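Local coordinates for protein DynE8 (Micromonospora chersina, PDB 4AMM) that belongs to an iterative enediyne polyketide synthase in dynemicin biosynthesis, this piece being the acyltransferase domain, which probably loads acyl units for polyketide assembly, at residues A[101-106]-A[157-162]; A[153-158]-A[179-184]. All coordinates share one frame; numbering follows the deposited sequence.

Contact 1 (A[101-106]-A[157-162]); sequences LLFPGQ and AGIRWL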
loop_
_atom_site.group_PDB
_atom_site.type_symbol
_atom_site.label_atom_id
_atom_site.label_comp_id
_atom_site.label_asym_id
_atom_site.label_seq_id
_atom_site.Cartn_x
_atom_site.Cartn_y
_atom_site.Cartn_z
ATOM N N LEU A 101 3.420 -6.384 -3.984
ATOM C CA LEU A 101 3.209 -4.937 -4.011
ATOM C C LEU A 101 1.759 -4.528 -3.835
ATOM O O LEU A 101 0.852 -5.158 -4.319
ATOM C CB LEU A 101 3.724 -4.313 -5.308
ATOM C CG LEU A 101 5.156 -4.712 -5.721
ATOM C CD1 LEU A 101 5.478 -4.000 -7.019
ATOM C CD2 LEU A 101 6.122 -4.285 -4.642
ATOM N N LEU A 102 1.609 -3.422 -3.127
ATOM C CA LEU A 102 0.259 -2.738 -2.970
ATOM C C LEU A 102 0.279 -1.370 -3.559
ATOM O O LEU A 102 1.125 -0.565 -3.173
ATOM C CB LEU A 102 -0.053 -2.641 -1.480
ATOM C CG LEU A 102 0.016 -3.936 -0.657
ATOM C CD1 LEU A 102 -0.169 -3.606 0.876
ATOM C CD2 LEU A 102 -1.023 -4.931 -1.063
ATOM N N PHE A 103 -0.655 -1.100 -4.492
ATOM C CA PHE A 103 -0.702 0.228 -5.091
ATOM C C PHE A 103 -1.978 0.952 -4.597
ATOM O O PHE A 103 -3.100 0.472 -4.858
ATOM C CB PHE A 103 -0.765 0.111 -6.613
ATOM C CG PHE A 103 0.598 -0.287 -7.212
ATOM C CD1 PHE A 103 1.510 0.702 -7.472
ATOM C CD2 PHE A 103 0.935 -1.618 -7.485
ATOM C CE1 PHE A 103 2.797 0.395 -7.999
ATOM C CE2 PHE A 103 2.260 -1.924 -8.005
ATOM C CZ PHE A 103 3.154 -0.931 -8.272
ATOM N N PRO A 104 -1.788 2.067 -3.861
ATOM C CA PRO A 104 -2.953 2.701 -3.221
ATOM C C PRO A 104 -3.822 3.442 -4.182
ATOM O O PRO A 104 -3.453 3.882 -5.304
ATOM C CB PRO A 104 -2.285 3.680 -2.263
ATOM C CG PRO A 104 -1.037 4.097 -2.993
ATOM C CD PRO A 104 -0.524 2.762 -3.628
ATOM N N GLY A 105 -5.035 3.692 -3.665
ATOM C CA GLY A 105 -5.939 4.665 -4.360
ATOM C C GLY A 105 -6.020 5.944 -3.553
ATOM O O GLY A 105 -5.131 6.281 -2.713
ATOM N N GLN A 106 -7.122 6.648 -3.827
ATOM C CA GLN A 106 -7.335 7.904 -3.112
ATOM C C GLN A 106 -7.656 7.728 -1.610
ATOM O O GLN A 106 -8.271 6.748 -1.224
ATOM C CB GLN A 106 -8.324 8.715 -3.995
ATOM C CG GLN A 106 -8.824 9.976 -3.465
ATOM C CD GLN A 106 -9.916 10.517 -4.375
ATOM O OE1 GLN A 106 -11.080 10.620 -3.993
ATOM N NE2 GLN A 106 -9.555 10.816 -5.563
ATOM N N ALA A 157 6.603 7.077 -9.612
ATOM C CA ALA A 157 7.941 7.354 -9.023
ATOM C C ALA A 157 8.336 6.194 -8.156
ATOM O O ALA A 157 9.522 5.750 -8.210
ATOM C CB ALA A 157 7.910 8.623 -8.221
ATOM N N GLY A 158 7.434 5.607 -7.372
ATOM C CA GLY A 158 7.811 4.370 -6.646
ATOM C C GLY A 158 8.149 3.230 -7.570
ATOM O O GLY A 158 9.063 2.484 -7.183
ATOM N N ILE A 159 7.467 3.049 -8.695
ATOM C CA ILE A 159 7.875 1.990 -9.602
ATOM C C ILE A 159 9.286 2.310 -10.135
ATOM O O ILE A 159 10.091 1.362 -10.258
ATOM C CB ILE A 159 6.870 1.915 -10.725
ATOM C CG1 ILE A 159 5.527 1.358 -10.184
ATOM C CG2 ILE A 159 7.404 1.048 -11.887
ATOM C CD1 ILE A 159 4.337 1.578 -11.126
ATOM N N ARG A 160 9.619 3.520 -10.436
ATOM C CA ARG A 160 11.005 3.877 -10.883
ATOM C C ARG A 160 11.975 3.512 -9.763
ATOM O O ARG A 160 13.099 3.012 -10.150
ATOM C CB ARG A 160 11.111 5.331 -11.158
ATOM C CG ARG A 160 10.364 5.687 -12.507
ATOM C CD ARG A 160 10.755 7.095 -13.038
ATOM N NE ARG A 160 10.596 8.173 -12.067
ATOM C CZ ARG A 160 9.500 8.945 -11.866
ATOM N NH1 ARG A 160 8.397 8.685 -12.494
ATOM N NH2 ARG A 160 9.519 9.933 -10.983
ATOM N N TRP A 161 11.651 3.649 -8.487
ATOM C CA TRP A 161 12.583 3.198 -7.421
ATOM C C TRP A 161 12.716 1.722 -7.414
ATOM O O TRP A 161 13.849 1.177 -7.321
ATOM C CB TRP A 161 12.022 3.743 -6.076
ATOM C CG TRP A 161 12.802 3.374 -4.811
ATOM C CD1 TRP A 161 12.389 2.562 -3.835
ATOM C CD2 TRP A 161 14.098 3.828 -4.507
ATOM N NE1 TRP A 161 13.381 2.491 -2.861
ATOM C CE2 TRP A 161 14.433 3.262 -3.258
ATOM C CE3 TRP A 161 14.993 4.690 -5.133
ATOM C CZ2 TRP A 161 15.685 3.513 -2.616
ATOM C CZ3 TRP A 161 16.263 4.960 -4.462
ATOM C CH2 TRP A 161 16.540 4.362 -3.208
ATOM N N LEU A 162 11.625 0.989 -7.504
ATOM C CA LEU A 162 11.732 -0.487 -7.616
ATOM C C LEU A 162 12.559 -0.880 -8.826
ATOM O O LEU A 162 13.376 -1.865 -8.738
ATOM C CB LEU A 162 10.346 -1.208 -7.765
ATOM C CG LEU A 162 9.404 -0.927 -6.612
ATOM C CD1 LEU A 162 8.043 -1.563 -6.939
ATOM C CD2 LEU A 162 9.925 -1.492 -5.286
#

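Contact 2 (A[153-158]-A[179-184]); sequences ADSLAG and ELAALS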
loop_
_atom_site.group_PDB
_atom_site.type_symbol
_atom_site.label_atom_id
_atom_site.label_comp_id
_atom_site.label_asym_id
_atom_site.label_seq_id
_atom_site.Cartn_x
_atom_site.Cartn_y
_atom_site.Cartn_z
ATOM N N ALA A 153 1.095 9.736 -10.165
ATOM C CA ALA A 153 2.485 10.220 -10.413
ATOM C C ALA A 153 3.395 9.732 -9.290
ATOM O O ALA A 153 4.545 9.271 -9.580
ATOM C CB ALA A 153 2.488 11.737 -10.524
ATOM N N ASP A 154 2.980 9.768 -8.043
ATOM C CA ASP A 154 3.834 9.281 -6.928
ATOM C C ASP A 154 4.009 7.784 -7.063
ATOM O O ASP A 154 5.099 7.254 -6.796
ATOM C CB ASP A 154 3.301 9.659 -5.541
ATOM C CG ASP A 154 3.473 11.139 -5.232
ATOM O OD1 ASP A 154 4.441 11.783 -5.715
ATOM O OD2 ASP A 154 2.632 11.645 -4.446
ATOM N N SER A 155 2.965 7.023 -7.382
ATOM C CA SER A 155 3.117 5.546 -7.601
ATOM C C SER A 155 4.112 5.267 -8.700
ATOM O O SER A 155 4.895 4.267 -8.615
ATOM C CB SER A 155 1.772 4.878 -7.826
ATOM O OG SER A 155 1.013 5.065 -6.617
ATOM N N LEU A 156 4.051 6.023 -9.783
ATOM C CA LEU A 156 4.982 5.749 -10.913
ATOM C C LEU A 156 6.401 6.083 -10.463
ATOM O O LEU A 156 7.339 5.398 -10.885
ATOM C CB LEU A 156 4.598 6.651 -12.117
ATOM C CG LEU A 156 3.305 6.204 -12.735
ATOM C CD1 LEU A 156 2.825 7.301 -13.740
ATOM C CD2 LEU A 156 3.380 4.841 -13.497
ATOM N N ALA A 157 6.603 7.077 -9.612
ATOM C CA ALA A 157 7.941 7.354 -9.023
ATOM C C ALA A 157 8.336 6.194 -8.156
ATOM O O ALA A 157 9.522 5.750 -8.210
ATOM C CB ALA A 157 7.910 8.623 -8.221
ATOM N N GLY A 158 7.434 5.607 -7.372
ATOM C CA GLY A 158 7.811 4.370 -6.646
ATOM C C GLY A 158 8.149 3.230 -7.570
ATOM O O GLY A 158 9.063 2.484 -7.183
ATOM N N GLU A 179 -5.210 0.182 -9.241
ATOM C CA GLU A 179 -5.111 -0.890 -10.261
ATOM C C GLU A 179 -4.450 -0.312 -11.497
ATOM O O GLU A 179 -3.796 -1.059 -12.222
ATOM C CB GLU A 179 -6.483 -1.419 -10.556
ATOM C CG GLU A 179 -6.423 -2.737 -11.416
ATOM C CD GLU A 179 -7.350 -3.803 -10.908
ATOM O OE1 GLU A 179 -7.556 -3.955 -9.685
ATOM O OE2 GLU A 179 -7.871 -4.628 -11.734
ATOM N N LEU A 180 -4.625 0.936 -11.836
ATOM C CA LEU A 180 -3.907 1.578 -12.978
ATOM C C LEU A 180 -2.399 1.513 -12.813
ATOM O O LEU A 180 -1.679 1.124 -13.774
ATOM C CB LEU A 180 -4.283 3.043 -13.226
ATOM C CG LEU A 180 -5.615 3.248 -13.918
ATOM C CD1 LEU A 180 -6.827 2.751 -13.084
ATOM C CD2 LEU A 180 -5.741 4.753 -14.194
ATOM N N ALA A 181 -1.891 1.770 -11.625
ATOM C CA ALA A 181 -0.451 1.736 -11.372
ATOM C C ALA A 181 -0.029 0.271 -11.368
ATOM O O ALA A 181 1.110 -0.020 -11.890
ATOM C CB ALA A 181 -0.139 2.383 -10.042
ATOM N N ALA A 182 -0.796 -0.663 -10.818
ATOM C CA ALA A 182 -0.429 -2.073 -10.833
ATOM C C ALA A 182 -0.291 -2.543 -12.291
ATOM O O ALA A 182 0.677 -3.309 -12.594
ATOM C CB ALA A 182 -1.416 -2.933 -10.039
ATOM N N LEU A 183 -1.228 -2.181 -13.146
ATOM C CA LEU A 183 -1.148 -2.593 -14.567
ATOM C C LEU A 183 0.064 -1.972 -15.189
ATOM O O LEU A 183 0.705 -2.639 -16.034
ATOM C CB LEU A 183 -2.428 -2.103 -15.265
ATOM C CG LEU A 183 -3.622 -2.980 -14.922
ATOM C CD1 LEU A 183 -4.933 -2.397 -15.402
ATOM C CD2 LEU A 183 -3.535 -4.431 -15.527
ATOM N N SER A 184 0.454 -0.749 -14.865
ATOM C CA SER A 184 1.642 -0.104 -15.451
ATOM C C SER A 184 2.879 -0.873 -14.997
ATOM O O SER A 184 3.762 -1.242 -15.808
ATOM C CB SER A 184 1.747 1.384 -15.111
ATOM O OG SER A 184 2.793 1.971 -15.887
#

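Contact 1 (A[101-106]-A[157-162])
The ring of Phe-103 meets Ile-159 at its rim: CG1 of Ile-159 lies close to the ring plane, 3.6 Å from Phe-103 CE1. Beyond it, Ile-159 CD1 rises above the plane on one side yet still comes within 3.7 Å of Phe-103 CE1. Ala-181 and Ala-182 of helix 178-185 touch the ring from the side toward which CD1 rises, while the isoleucine stays at the rim. The side chains of Phe-103 and Ile-159 cross at about a right angle, and the isoleucine reaches the ring because CG1 is set beside its backbone N (chi1 -70°) and the chain then runs on extended. The other flat group, the guanidinium of Arg-160, folds back along its own helix, with Ala-157 CA over the centre of one face, 3.5 Å above the plane; it takes no part in the meeting with the strand.

Next along the strand on the same side, Leu-101 and Leu-162 reach toward each other tip to tip. Their CD1 methyls are in tight contact, Leu-101 CD1 to Leu-162 CD1 being 3.5 Å, while Leu-101 CD2 stands a little farther off. No hydrogen bond joins the segments; the 142 Å² buried between them belongs to these four apolar residues. A serine in place of Phe-103 would probably leave the end of Ile-159 without its aromatic neighbour and open a gap beside Ala-181 and Ala-182.

Strand 99-103 is the middle strand of the five-stranded parallel sheet, flanked by strands 171-174 and 344-347. Helix 144-165 packs against it through Ile-159 and Leu-162, and Trp-185 of helix 178-185 touches both Leu-101 and Ile-159, closing the layer of helices over this part of the sheet.

Contact 2 (A[153-158]-A[179-184])
Ser-155 marks the nearest backbone approach of the two segments, its CB lying 3.8 Å from the CB of Ala-181. The two CA atoms are just 6.4 Å apart, a spacing made possible by two side chains that put nothing larger than a methyl or methylene in the interface. The hydroxyl does not join in: with OG beside the backbone N (chi1 -63°), it hydrogen-bonds to the carbonyl O of Ile-151 one turn back and to that of Val-348, tying helix 144-165 to the loop after strand 344-347.

Leu-156 follows, and one delta methyl, CD2, does the touching. It comes to 3.8 Å from Ser-184 OG and 4.2 Å from Ser-184 CB, lying against the serine without a polar bond. The same leucine also packs on Ala-191 and Leu-195 of helix 191-206, filling the corner where three helices meet. Ser-184 holds OG anti to its backbone N (chi1 -171°) and spends it on the carbonyl O of Leu-189, with a weak second bond to Thr-194 OG1.

The chemistry is therefore apolar in effect despite a serine on each helix. Both hydroxyls have partners beyond the two segments, none bonds across, and the helices meet through van der Waals contact between small groups and one leucine methyl.

Contacts 1 and 2 have centres about 5 Å apart and share helix 144-165, overlapping at Ala-157 and Gly-158. In chain order come strand 99-103, the helix with its segments 153-158 and 157-162, and finally helix 178-185. The contacts join directly: Pro-104 CD lies 4.1 Å from Ser-155 OG, and Ile-159 CD1 lies 3.7 Å from Ala-181 O. Strand and two helices thus form one continuous core in the acyltransferase domain. Helix 178-185 starts at the end of a GxSxG pattern (Gly-174, Ser-176, Gly-178), consistent with the nucleophile elbow of this family. Phe-103 touches residues of this pattern, so the core probably lies next to the active site.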